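Local coordinates for protein putative transcriptional regulator (Clostridium difficile, PDB 3QI7) that is of unknown function but has a periplasmic-binding-protein-like fold and may, as a putative lipoprotein or transcriptional regulator, bind a small ligand such as a sugar, at residues G224-V229 / S296-G301. Sequence-based numbering, arbitrary orientation.
Sequences GKDINV and SNRLGG
A surface salt bridge between D226 and R298 joins the turn after helix 203-223 to the loop that leads into strand 300-301. The two backbones stay apart, and the side chain of R298 bridges them. That chain is folded in its middle, about CB-CG and CG-CD, and brings its guanidinium edge to one carboxylate oxygen. NH2 lies 2.8 Å from D226 OD1, on the anti lone pair of that oxygen, with an N-H...O angle of 151°. NH1 adds a weak bond to the same OD1 at 3.2 Å. The guanidinium and carboxylate planes are 63° apart, and both nitrogens donate to a single oxygen, so this is not the coplanar bidentate pairing that uses both carboxylate oxygens.

K225 completes the network from within its own segment. Its chain bends at chi4 (41°), which turns NZ back to D226 OD1 at 3.0 Å, on the syn side, tilted out of the carboxylate plane. OD1 thus accepts from two cationic groups, K225 on its syn side and R298 on its anti side. K225 NZ and R298 NH2 come within 3.8 Å, and the shared carboxylate probably offsets their repulsion. R298 NH2 also donates to the carbonyl O of K248, a second partner that helps fix the guanidinium.

D226 is the centre of an inverse gamma turn, closed by a weak bond from I227 N to K225 O. Beyond it the chain enters strand 228-231, outermost in the parallel sheet formed with strands 159-164 and 191-196. The arrangement is a three-residue salt-bridge network on the surface of an alpha/beta lobe, consistent with the periplasmic-binding-protein-like fold.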
loop_
_atom_site.group_PDB
_atom_site.type_symbol
_atom_site.label_atom_id
_atom_site.label_comp_id
_atom_site.label_asym_id
_atom_site.label_seq_id
_atom_site.Cartn_x
_atom_site.Cartn_y
_atom_site.Cartn_z
ATOM N N GLY A 224 20.602 -7.616 -23.145
ATOM C CA GLY A 224 21.165 -8.579 -22.205
ATOM C C GLY A 224 20.257 -8.624 -20.978
ATOM O O GLY A 224 19.267 -7.869 -20.869
ATOM N N LYS A 225 20.591 -9.506 -20.052
ATOM C CA LYS A 225 19.699 -9.817 -18.955
ATOM C C LYS A 225 19.632 -8.738 -17.877
ATOM O O LYS A 225 18.712 -8.773 -17.046
ATOM C CB LYS A 225 20.078 -11.172 -18.341
ATOM C CG LYS A 225 21.397 -11.141 -17.614
ATOM C CD LYS A 225 21.814 -12.520 -17.103
ATOM C CE LYS A 225 23.112 -12.408 -16.287
ATOM N NZ LYS A 225 23.165 -11.211 -15.389
ATOM N N ASP A 226 20.585 -7.794 -17.845
ATOM C CA ASP A 226 20.580 -6.778 -16.784
ATOM C C ASP A 226 19.700 -5.596 -17.151
ATOM O O ASP A 226 20.176 -4.466 -17.373
ATOM C CB ASP A 226 21.979 -6.305 -16.412
ATOM C CG ASP A 226 22.845 -7.418 -15.823
ATOM O OD1 ASP A 226 22.313 -8.385 -15.260
ATOM O OD2 ASP A 226 24.076 -7.303 -15.925
ATOM N N ILE A 227 18.403 -5.877 -17.185
ATOM C CA ILE A 227 17.370 -4.857 -17.370
ATOM C C ILE A 227 16.337 -5.057 -16.291
ATOM O O ILE A 227 16.171 -6.171 -15.790
ATOM C CB ILE A 227 16.712 -4.956 -18.777
ATOM C CG1 ILE A 227 15.944 -6.291 -18.965
ATOM C CG2 ILE A 227 17.809 -4.792 -19.854
ATOM C CD1 ILE A 227 15.393 -6.575 -20.402
ATOM N N ASN A 228 15.650 -3.978 -15.925
ATOM C CA ASN A 228 14.488 -4.062 -15.042
ATOM C C ASN A 228 13.201 -4.109 -15.834
ATOM O O ASN A 228 12.987 -3.286 -16.738
ATOM C CB ASN A 228 14.412 -2.883 -14.071
ATOM C CG ASN A 228 13.319 -3.064 -13.023
ATOM O OD1 ASN A 228 13.439 -3.937 -12.185
ATOM N ND2 ASN A 228 12.223 -2.294 -13.118
ATOM N N VAL A 229 12.313 -5.044 -15.477
ATOM C CA VAL A 229 11.031 -5.139 -16.163
ATOM C C VAL A 229 9.917 -4.809 -15.158
ATOM O O VAL A 229 9.891 -5.308 -14.025
ATOM C CB VAL A 229 10.828 -6.528 -16.806
ATOM C CG1 VAL A 229 9.391 -6.668 -17.432
ATOM C CG2 VAL A 229 11.917 -6.823 -17.847
ATOM N N SER A 296 19.255 -14.402 -6.483
ATOM C CA SER A 296 19.643 -13.481 -5.406
ATOM C C SER A 296 20.033 -12.101 -5.960
ATOM O O SER A 296 20.682 -11.970 -7.002
ATOM C CB SER A 296 20.761 -14.074 -4.533
ATOM O OG SER A 296 20.218 -15.102 -3.688
ATOM N N ASN A 297 19.578 -11.082 -5.249
ATOM C CA ASN A 297 19.767 -9.699 -5.600
ATOM C C ASN A 297 19.149 -9.285 -6.955
ATOM O O ASN A 297 19.535 -8.266 -7.495
ATOM C CB ASN A 297 21.243 -9.330 -5.490
ATOM C CG ASN A 297 21.821 -9.611 -4.078
ATOM O OD1 ASN A 297 22.610 -10.537 -3.893
ATOM N ND2 ASN A 297 21.419 -8.819 -3.096
ATOM N N ARG A 298 18.158 -10.048 -7.455
ATOM C CA ARG A 298 17.433 -9.713 -8.696
ATOM C C ARG A 298 15.987 -9.245 -8.516
ATOM O O ARG A 298 15.395 -8.688 -9.440
ATOM C CB ARG A 298 17.443 -10.931 -9.626
ATOM C CG ARG A 298 18.835 -11.505 -9.907
ATOM C CD ARG A 298 19.760 -10.469 -10.520
ATOM N NE ARG A 298 19.568 -10.325 -11.963
ATOM C CZ ARG A 298 20.320 -9.562 -12.747
ATOM N NH1 ARG A 298 21.287 -8.802 -12.228
ATOM N NH2 ARG A 298 20.082 -9.528 -14.053
ATOM N N LEU A 299 15.449 -9.391 -7.309
ATOM C CA LEU A 299 14.001 -9.251 -7.046
ATOM C C LEU A 299 13.838 -8.446 -5.780
ATOM O O LEU A 299 14.514 -8.725 -4.756
ATOM C CB LEU A 299 13.345 -10.634 -6.842
ATOM C CG LEU A 299 13.503 -11.679 -7.927
ATOM C CD1 LEU A 299 13.016 -13.059 -7.474
ATOM C CD2 LEU A 299 12.783 -11.234 -9.240
ATOM N N GLY A 300 12.994 -7.422 -5.845
ATOM C CA GLY A 300 12.768 -6.556 -4.696
ATOM C C GLY A 300 11.314 -6.281 -4.338
ATOM O O GLY A 300 10.365 -6.764 -4.979
ATOM N N GLY A 301 11.152 -5.459 -3.305
ATOM C CA GLY A 301 9.836 -5.117 -2.788
ATOM C C GLY A 301 9.943 -4.188 -1.582
ATOM O O GLY A 301 10.904 -3.408 -1.469
#